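Local coordinates for CytC3 (Streptomyces, PDB 3GJA), which is a nonheme iron halogenase that probably installs halogen on an unactivated carbon of an amino acid carried by a partner protein, at residues 64-72 and 99-107; 123-131 and 274-282. One frame throughout, in Å; residues are numbered along the deposited sequence.

Contact 1 of 2, residues 64-72 and 99-107. With ACT (acetate ion), chain C.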
loop_
_atom_site.group_PDB
_atom_site.type_symbol
_atom_site.label_atom_id
_atom_site.label_comp_id
_atom_site.label_asym_id
_atom_site.label_seq_id
_atom_site.Cartn_x
_atom_site.Cartn_y
_atom_site.Cartn_z
ATOM N N ASN A 64 -1.528 5.644 -14.086
ATOM C CA ASN A 64 -2.879 5.796 -14.607
ATOM C C ASN A 64 -3.586 4.443 -14.740
ATOM O O ASN A 64 -4.681 4.237 -14.202
ATOM C CB ASN A 64 -2.816 6.490 -15.972
ATOM C CG ASN A 64 -4.183 6.911 -16.483
ATOM O OD1 ASN A 64 -5.035 6.074 -16.779
ATOM N ND2 ASN A 64 -4.399 8.223 -16.586
ATOM N N ILE A 65 -2.945 3.523 -15.452
ATOM C CA ILE A 65 -3.504 2.202 -15.696
ATOM C C ILE A 65 -3.777 1.401 -14.424
ATOM O O ILE A 65 -4.750 0.660 -14.365
ATOM C CB ILE A 65 -2.578 1.402 -16.631
ATOM C CG1 ILE A 65 -2.370 2.194 -17.918
ATOM C CG2 ILE A 65 -3.185 0.042 -16.962
ATOM C CD1 ILE A 65 -3.653 2.512 -18.653
ATOM N N SER A 66 -2.926 1.543 -13.412
ATOM C CA SER A 66 -3.130 0.822 -12.159
ATOM C C SER A 66 -3.741 1.723 -11.095
ATOM O O SER A 66 -3.754 1.390 -9.913
ATOM C CB SER A 66 -1.813 0.238 -11.660
ATOM O OG SER A 66 -1.364 -0.777 -12.537
ATOM N N ASN A 67 -4.258 2.864 -11.533
ATOM C CA ASN A 67 -4.897 3.829 -10.649
ATOM C C ASN A 67 -4.179 4.149 -9.337
ATOM O O ASN A 67 -4.691 3.898 -8.239
ATOM C CB ASN A 67 -6.337 3.391 -10.373
ATOM C CG ASN A 67 -7.316 4.017 -11.344
ATOM O OD1 ASN A 67 -7.317 5.231 -11.523
ATOM N ND2 ASN A 67 -8.154 3.198 -11.971
ATOM N N TYR A 68 -2.989 4.724 -9.469
ATOM C CA TYR A 68 -2.180 5.124 -8.323
ATOM C C TYR A 68 -2.784 6.330 -7.619
ATOM O O TYR A 68 -3.358 7.220 -8.254
ATOM C CB TYR A 68 -0.773 5.528 -8.773
ATOM C CG TYR A 68 0.200 4.405 -9.039
ATOM C CD1 TYR A 68 -0.237 3.149 -9.480
ATOM C CD2 TYR A 68 1.570 4.612 -8.894
ATOM C CE1 TYR A 68 0.675 2.131 -9.771
ATOM C CE2 TYR A 68 2.489 3.605 -9.181
ATOM C CZ TYR A 68 2.034 2.369 -9.617
ATOM O OH TYR A 68 2.945 1.378 -9.886
ATOM N N ASP A 69 -2.636 6.335 -6.299
ATOM C CA ASP A 69 -3.060 7.423 -5.433
ATOM C C ASP A 69 -4.456 8.031 -5.591
ATOM O O ASP A 69 -4.613 9.257 -5.591
ATOM C CB ASP A 69 -2.002 8.528 -5.508
ATOM C CG ASP A 69 -0.610 8.014 -5.191
ATOM O OD1 ASP A 69 -0.490 7.194 -4.258
ATOM O OD2 ASP A 69 0.363 8.426 -5.858
ATOM N N ARG A 70 -5.471 7.184 -5.694
ATOM C CA ARG A 70 -6.832 7.679 -5.818
ATOM C C ARG A 70 -7.407 8.048 -4.461
ATOM O O ARG A 70 -8.525 8.555 -4.369
ATOM C CB ARG A 70 -7.703 6.643 -6.500
ATOM C CG ARG A 70 -7.294 6.430 -7.932
ATOM C CD ARG A 70 -7.477 7.710 -8.733
ATOM N NE ARG A 70 -8.192 7.379 -9.949
ATOM C CZ ARG A 70 -9.412 7.801 -10.244
ATOM N NH1 ARG A 70 -10.072 8.600 -9.420
ATOM N NH2 ARG A 70 -9.989 7.366 -11.349
ATOM N N HIS A 71 -6.640 7.793 -3.405
ATOM C CA HIS A 71 -7.084 8.158 -2.071
ATOM C C HIS A 71 -7.001 9.685 -1.965
ATOM O O HIS A 71 -7.408 10.272 -0.963
ATOM C CB HIS A 71 -6.199 7.514 -1.001
ATOM C CG HIS A 71 -4.751 7.868 -1.121
ATOM N ND1 HIS A 71 -3.940 7.359 -2.113
ATOM C CD2 HIS A 71 -3.977 8.712 -0.397
ATOM C CE1 HIS A 71 -2.728 7.876 -1.996
ATOM N NE2 HIS A 71 -2.724 8.700 -0.963
ATOM N N LEU A 72 -6.470 10.325 -3.006
ATOM C CA LEU A 72 -6.359 11.775 -3.020
ATOM C C LEU A 72 -7.534 12.442 -3.727
ATOM O O LEU A 72 -7.600 13.664 -3.795
ATOM C CB LEU A 72 -5.037 12.217 -3.658
ATOM C CG LEU A 72 -3.803 11.862 -2.821
ATOM C CD1 LEU A 72 -2.554 12.395 -3.489
ATOM C CD2 LEU A 72 -3.946 12.432 -1.423
ATOM N N LEU A 99 3.001 8.285 7.556
ATOM C CA LEU A 99 2.786 8.893 6.250
ATOM C C LEU A 99 2.322 7.819 5.247
ATOM O O LEU A 99 2.927 6.747 5.156
ATOM C CB LEU A 99 4.102 9.485 5.753
ATOM C CG LEU A 99 4.291 10.974 5.472
ATOM C CD1 LEU A 99 3.640 11.832 6.541
ATOM C CD2 LEU A 99 5.798 11.246 5.374
ATOM N N CYS A 100 1.234 8.090 4.528
ATOM C CA CYS A 100 0.764 7.182 3.487
ATOM C C CYS A 100 1.229 7.886 2.225
ATOM O O CYS A 100 0.663 8.906 1.834
ATOM C CB CYS A 100 -0.760 7.060 3.462
ATOM S SG CYS A 100 -1.360 6.063 2.045
ATOM N N TRP A 101 2.267 7.356 1.586
ATOM C CA TRP A 101 2.799 8.012 0.402
ATOM C C TRP A 101 2.291 7.458 -0.924
ATOM O O TRP A 101 2.596 8.002 -1.986
ATOM C CB TRP A 101 4.322 7.952 0.429
ATOM C CG TRP A 101 4.839 6.582 0.211
ATOM C CD1 TRP A 101 4.893 5.568 1.121
ATOM C CD2 TRP A 101 5.337 6.051 -1.018
ATOM N NE1 TRP A 101 5.397 4.436 0.533
ATOM C CE2 TRP A 101 5.676 4.705 -0.782
ATOM C CE3 TRP A 101 5.528 6.584 -2.300
ATOM C CZ2 TRP A 101 6.198 3.880 -1.783
ATOM C CZ3 TRP A 101 6.049 5.762 -3.295
ATOM C CH2 TRP A 101 6.376 4.425 -3.028
ATOM N N ARG A 102 1.528 6.376 -0.870
ATOM C CA ARG A 102 0.987 5.792 -2.089
ATOM C C ARG A 102 -0.062 4.702 -1.872
ATOM O O ARG A 102 -0.108 4.051 -0.824
ATOM C CB ARG A 102 2.114 5.219 -2.943
ATOM C CG ARG A 102 1.614 4.398 -4.132
ATOM C CD ARG A 102 2.752 3.839 -4.955
ATOM N NE ARG A 102 3.466 4.879 -5.685
ATOM C CZ ARG A 102 4.491 4.636 -6.493
ATOM N NH1 ARG A 102 4.910 3.391 -6.660
ATOM N NH2 ARG A 102 5.092 5.627 -7.136
ATOM N N SER A 103 -0.910 4.543 -2.884
ATOM C CA SER A 103 -1.939 3.523 -2.913
ATOM C C SER A 103 -2.092 3.144 -4.388
ATOM O O SER A 103 -1.820 3.955 -5.284
ATOM C CB SER A 103 -3.261 4.039 -2.341
ATOM O OG SER A 103 -3.984 4.786 -3.291
ATOM N N GLU A 104 -2.503 1.903 -4.637
ATOM C CA GLU A 104 -2.673 1.414 -5.998
ATOM C C GLU A 104 -3.522 0.158 -5.976
ATOM O O GLU A 104 -3.711 -0.451 -4.922
ATOM C CB GLU A 104 -1.316 1.086 -6.604
ATOM C CG GLU A 104 -0.566 0.025 -5.821
ATOM C CD GLU A 104 0.907 -0.025 -6.181
ATOM O OE1 GLU A 104 1.243 -0.529 -7.278
ATOM O OE2 GLU A 104 1.723 0.456 -5.364
ATOM N N PHE A 105 -4.028 -0.230 -7.141
ATOM C CA PHE A 105 -4.854 -1.417 -7.241
ATOM C C PHE A 105 -4.095 -2.580 -7.855
ATOM O O PHE A 105 -3.196 -2.396 -8.674
ATOM C CB PHE A 105 -6.117 -1.130 -8.057
ATOM C CG PHE A 105 -7.084 -0.209 -7.363
ATOM C CD1 PHE A 105 -6.837 1.162 -7.295
ATOM C CD2 PHE A 105 -8.232 -0.717 -6.752
ATOM C CE1 PHE A 105 -7.719 2.020 -6.627
ATOM C CE2 PHE A 105 -9.123 0.127 -6.080
ATOM C CZ PHE A 105 -8.863 1.505 -6.017
ATOM N N PHE A 106 -4.464 -3.781 -7.436
ATOM C CA PHE A 106 -3.844 -4.990 -7.938
ATOM C C PHE A 106 -4.920 -5.951 -8.408
ATOM O O PHE A 106 -5.412 -6.782 -7.648
ATOM C CB PHE A 106 -3.002 -5.633 -6.847
ATOM C CG PHE A 106 -1.717 -4.913 -6.577
ATOM C CD1 PHE A 106 -0.671 -4.977 -7.487
ATOM C CD2 PHE A 106 -1.545 -4.189 -5.406
ATOM C CE1 PHE A 106 0.538 -4.330 -7.233
ATOM C CE2 PHE A 106 -0.344 -3.539 -5.140
ATOM C CZ PHE A 106 0.701 -3.612 -6.055
ATOM N N PRO A 107 -5.330 -5.820 -9.673
ATOM C CA PRO A 107 -6.362 -6.711 -10.203
ATOM C C PRO A 107 -5.727 -8.008 -10.683
ATOM O O PRO A 107 -4.529 -8.059 -10.947
ATOM C CB PRO A 107 -6.954 -5.912 -11.371
ATOM C CG PRO A 107 -6.558 -4.471 -11.067
ATOM C CD PRO A 107 -5.167 -4.640 -10.534
HETATM C C ACT C . 6.993 2.704 -9.792
HETATM O O ACT C . 6.595 2.328 -8.560
HETATM O OXT ACT C . 7.702 1.972 -10.451
HETATM C CH3 ACT C . 6.558 4.034 -10.352
HETATM O O HOH W 1 -5.368 4.541 -5.554
HETATM O O HOH W 2 2.746 7.636 -4.724
HETATM O O HOH W 3 -0.257 10.148 -0.461
#
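Asp69 and Ser103 are joined by two bonds where the contact is packed most closely. The backbone N-H of Asp69 donates to Ser103 O at 2.7 Å, while Ser103 N meets the carboxylate oxygen Asp69 OD1 at 3.0 Å, nearly along its C-O axis. Asp69 OD2 is held by Tyr56 OH and by the water that also meets Arg102 NE. Two residues after Asp69, His71 ND1 and Ser103 OG pair at 2.8 Å at the edge of the imidazole. The SG of Cys100 lies over a face of the same ring, and a water joins Ser103 OG to Asn67 O and Arg70 N. Beside this polar core Arg102 is sandwiched: Tyr68 CE2 stands 3.4 Å above the centre of one guanidinium face, and Trp101 covers the other nearer its rim. The tyrosine ring is inclined to the guanidinium by 49°, and a bend at chi3 (-70°) turns the arginine's end across it. In the guanidinium plane, Arg102 NH1 meets acetate O at 2.8 Å and NE meets its water; NH2 is bonded to Gln131 and Tyr268. Strand 98-108 belongs to the antiparallel sheet of this cupin-type fold, and the chain alongside it has just left helix 62-65 by a Schellman motif, with Asn67, at positive phi, as C-prime residue. Here, at the partly exposed Ser66 and Asn67, the fit is looser. Ser66 O receives Phe105 N at 3.2 Å, a long but nearly straight bond (170°), and Asn67 lays its CB 3.8 Å from CD1 of the Phe105 ring. Asn67 OD1 turns instead to Arg70 NE, which approaches from above the carbonyl plane. The Phe105 side chain, itself buried, also touches Trp41 and Leu48 of helix 34-49.

Contact 2 of 2, residues 123-131 and 274-282. With ACT (acetate ion), chain C.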
loop_
_atom_site.group_PDB
_atom_site.type_symbol
_atom_site.label_atom_id
_atom_site.label_comp_id
_atom_site.label_asym_id
_atom_site.label_seq_id
_atom_site.Cartn_x
_atom_site.Cartn_y
_atom_site.Cartn_z
ATOM N N PHE A 123 12.008 1.172 -6.242
ATOM C CA PHE A 123 12.574 2.039 -7.266
ATOM C C PHE A 123 11.510 2.276 -8.328
ATOM O O PHE A 123 10.628 1.439 -8.532
ATOM C CB PHE A 123 13.787 1.380 -7.925
ATOM C CG PHE A 123 14.941 1.151 -6.991
ATOM C CD1 PHE A 123 15.671 2.223 -6.488
ATOM C CD2 PHE A 123 15.296 -0.141 -6.608
ATOM C CE1 PHE A 123 16.740 2.013 -5.613
ATOM C CE2 PHE A 123 16.358 -0.362 -5.737
ATOM C CZ PHE A 123 17.082 0.717 -5.237
ATOM N N ALA A 124 11.598 3.419 -8.999
ATOM C CA ALA A 124 10.669 3.761 -10.066
ATOM C C ALA A 124 11.116 2.980 -11.301
ATOM O O ALA A 124 12.294 3.007 -11.672
ATOM C CB ALA A 124 10.721 5.258 -10.344
ATOM N N HIS A 125 10.184 2.289 -11.943
ATOM C CA HIS A 125 10.531 1.501 -13.116
ATOM C C HIS A 125 11.138 2.314 -14.262
ATOM O O HIS A 125 12.186 1.956 -14.799
ATOM C CB HIS A 125 9.303 0.738 -13.621
ATOM C CG HIS A 125 9.626 -0.320 -14.632
ATOM N ND1 HIS A 125 8.691 -1.220 -15.094
ATOM C CD2 HIS A 125 10.786 -0.628 -15.262
ATOM C CE1 HIS A 125 9.260 -2.037 -15.963
ATOM N NE2 HIS A 125 10.531 -1.699 -16.083
ATOM N N ALA A 126 10.485 3.409 -14.629
ATOM C CA ALA A 126 10.948 4.245 -15.736
ATOM C C ALA A 126 12.360 4.816 -15.625
ATOM O O ALA A 126 13.056 4.945 -16.629
ATOM C CB ALA A 126 9.967 5.386 -15.953
ATOM N N THR A 127 12.784 5.150 -14.415
ATOM C CA THR A 127 14.091 5.765 -14.219
ATOM C C THR A 127 15.032 5.028 -13.279
ATOM O O THR A 127 16.229 5.304 -13.258
ATOM C CB THR A 127 13.918 7.177 -13.665
ATOM O OG1 THR A 127 13.208 7.099 -12.422
ATOM C CG2 THR A 127 13.133 8.045 -14.637
ATOM N N GLY A 128 14.495 4.112 -12.485
ATOM C CA GLY A 128 15.333 3.380 -11.553
ATOM C C GLY A 128 15.642 4.188 -10.307
ATOM O O GLY A 128 16.429 3.757 -9.460
ATOM N N LYS A 129 15.027 5.362 -10.190
ATOM C CA LYS A 129 15.242 6.229 -9.027
ATOM C C LYS A 129 14.547 5.677 -7.791
ATOM O O LYS A 129 13.459 5.104 -7.884
ATOM C CB LYS A 129 14.686 7.632 -9.281
ATOM C CG LYS A 129 15.415 8.452 -10.325
ATOM C CD LYS A 129 14.763 9.823 -10.440
ATOM C CE LYS A 129 15.392 10.661 -11.534
ATOM N NZ LYS A 129 14.746 12.001 -11.610
ATOM N N PRO A 130 15.164 5.842 -6.611
ATOM C CA PRO A 130 14.532 5.335 -5.394
ATOM C C PRO A 130 13.408 6.298 -5.027
ATOM O O PRO A 130 13.628 7.505 -4.922
ATOM C CB PRO A 130 15.675 5.352 -4.388
ATOM C CG PRO A 130 16.423 6.575 -4.793
ATOM C CD PRO A 130 16.470 6.453 -6.307
ATOM N N GLN A 131 12.202 5.771 -4.852
ATOM C CA GLN A 131 11.059 6.611 -4.515
ATOM C C GLN A 131 10.964 6.778 -3.007
ATOM O O GLN A 131 10.261 7.656 -2.509
ATOM C CB GLN A 131 9.771 5.986 -5.063
ATOM C CG GLN A 131 9.837 5.649 -6.548
ATOM C CD GLN A 131 8.596 4.930 -7.060
ATOM O OE1 GLN A 131 7.689 5.547 -7.610
ATOM N NE2 GLN A 131 8.554 3.618 -6.872
ATOM N N LEU A 274 10.642 19.169 -9.914
ATOM C CA LEU A 274 10.102 18.237 -10.897
ATOM C C LEU A 274 8.594 18.079 -10.783
ATOM O O LEU A 274 7.997 18.376 -9.752
ATOM C CB LEU A 274 10.744 16.856 -10.736
ATOM C CG LEU A 274 12.266 16.755 -10.814
ATOM C CD1 LEU A 274 12.669 15.289 -10.719
ATOM C CD2 LEU A 274 12.765 17.364 -12.117
ATOM N N THR A 275 7.987 17.620 -11.867
ATOM C CA THR A 275 6.557 17.361 -11.906
ATOM C C THR A 275 6.412 16.025 -12.626
ATOM O O THR A 275 5.993 15.037 -12.026
ATOM C CB THR A 275 5.783 18.465 -12.658
ATOM O OG1 THR A 275 6.363 18.674 -13.952
ATOM C CG2 THR A 275 5.815 19.759 -11.865
ATOM N N GLU A 276 6.786 15.997 -13.904
ATOM C CA GLU A 276 6.727 14.773 -14.694
ATOM C C GLU A 276 7.840 13.881 -14.163
ATOM O O GLU A 276 9.016 14.116 -14.437
ATOM C CB GLU A 276 6.959 15.080 -16.172
ATOM C CG GLU A 276 6.305 14.081 -17.096
ATOM C CD GLU A 276 4.802 14.013 -16.880
ATOM O OE1 GLU A 276 4.117 15.030 -17.135
ATOM O OE2 GLU A 276 4.305 12.948 -16.447
ATOM N N TYR A 277 7.459 12.861 -13.400
ATOM C CA TYR A 277 8.408 11.947 -12.771
ATOM C C TYR A 277 8.620 10.628 -13.518
ATOM O O TYR A 277 9.645 9.967 -13.345
ATOM C CB TYR A 277 7.929 11.663 -11.345
ATOM C CG TYR A 277 8.853 10.814 -10.504
ATOM C CD1 TYR A 277 10.041 11.338 -9.986
ATOM C CD2 TYR A 277 8.528 9.491 -10.200
ATOM C CE1 TYR A 277 10.877 10.564 -9.184
ATOM C CE2 TYR A 277 9.357 8.712 -9.403
ATOM C CZ TYR A 277 10.527 9.253 -8.898
ATOM O OH TYR A 277 11.345 8.481 -8.109
ATOM N N GLY A 278 7.656 10.246 -14.351
ATOM C CA GLY A 278 7.773 8.995 -15.083
ATOM C C GLY A 278 6.691 8.007 -14.675
ATOM O O GLY A 278 6.155 8.087 -13.569
ATOM N N ASP A 279 6.382 7.067 -15.562
ATOM C CA ASP A 279 5.350 6.060 -15.317
ATOM C C ASP A 279 3.993 6.725 -15.121
ATOM O O ASP A 279 3.100 6.169 -14.489
ATOM C CB ASP A 279 5.693 5.203 -14.091
ATOM C CG ASP A 279 6.830 4.235 -14.357
ATOM O OD1 ASP A 279 6.772 3.523 -15.381
ATOM O OD2 ASP A 279 7.774 4.177 -13.545
ATOM N N GLY A 280 3.848 7.923 -15.675
ATOM C CA GLY A 280 2.597 8.639 -15.559
ATOM C C GLY A 280 2.464 9.416 -14.265
ATOM O O GLY A 280 1.437 10.030 -14.013
ATOM N N ILE A 281 3.495 9.391 -13.435
ATOM C CA ILE A 281 3.456 10.121 -12.178
ATOM C C ILE A 281 3.788 11.599 -12.389
ATOM O O ILE A 281 4.831 11.935 -12.952
ATOM C CB ILE A 281 4.489 9.578 -11.173
ATOM C CG1 ILE A 281 4.135 8.154 -10.758
ATOM C CG2 ILE A 281 4.550 10.488 -9.953
ATOM C CD1 ILE A 281 5.203 7.512 -9.901
ATOM N N ASN A 282 2.899 12.475 -11.941
ATOM C CA ASN A 282 3.146 13.910 -12.034
ATOM C C ASN A 282 2.997 14.455 -10.622
ATOM O O ASN A 282 1.893 14.523 -10.090
ATOM C CB ASN A 282 2.154 14.583 -12.979
ATOM C CG ASN A 282 2.461 16.057 -13.180
ATOM O OD1 ASN A 282 2.410 16.564 -14.299
ATOM N ND2 ASN A 282 2.777 16.751 -12.095
HETATM C C ACT C . 6.993 2.704 -9.792
HETATM O O ACT C . 6.595 2.328 -8.560
HETATM O OXT ACT C . 7.702 1.972 -10.451
HETATM C CH3 ACT C . 6.558 4.034 -10.352
HETATM O O HOH W 4 10.604 7.741 -12.761
#
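Asp279 reaches across to the backbone of Ala126, and each atom of its side chain has something to meet. CB lies 4.0 Å from the methyl carbon of the bound acetate. With CG set anti to the carbonyl carbon (chi1 -73°), the carboxylate is brought over to the methyl of Ala126, which sits 3.7 Å from CG. OD1 touches the same methyl, whereas OD2 does the bonding: it takes the N-H of Ala126 at 3.0 Å on its syn side, in a fairly straight bond (167°), and also comes 3.4 Å from the acetate CH3. A leucine in its place would probably leave Ala126 N without this acceptor and the turn around it less firmly tied to the hairpin. Asp279 lies in a type I' turn, from Gly278 to Ile281, at the end of the small antiparallel hairpin of strands 276-278 and 281-282; a classic beta bulge sets Tyr277 and Gly278 opposite Ile281. Gly278 comes close to Ala126; a CB there would crowd the alanine methyl, and its backbone angles by themselves favour glycine. In the other half of the contact Tyr277 CE2 touches Ala124 CB at 3.8 Å, and Tyr277 OH rests 3.6 Å from both Lys129 CB and Gln131 CG. The Gln131 amide lies almost parallel to the ring plane with OE1, whose partner is Arg102, at the ring edge; NE2 donates to the acetate. A water set above one face of the tyrosine ring ties Tyr277 O to Thr127 OG1. Outward, Lys129 and Leu274 approach tip to tip in a solvent-facing fringe, NZ standing 4.0 Å from CD1. The acetate, probably from the crystallisation liquor, is also held by His125 N and Lys62.

How the contacts relate
Contact 1 lies nearer the centre of the fold, its own centre about 8 Å from it against about 17 Å for contact 2; in it a main-sheet strand takes up the chain leaving a helix, whereas contact 2 joins a loop to a small hairpin. Both touch the acetate. The junction itself is a probable hydrogen bond of 2.6 Å from Arg102 NH2 to Gln131 OE1, with Ile281 CD1 packed on the same arginine. Their chemistry follows their place: contact 1 buries several backbone and side-chain bonds with bridging waters, whereas contact 2 has a single direct hydrogen bond between its segments and otherwise relies on aliphatic and aromatic touches, with several of its residues exposed.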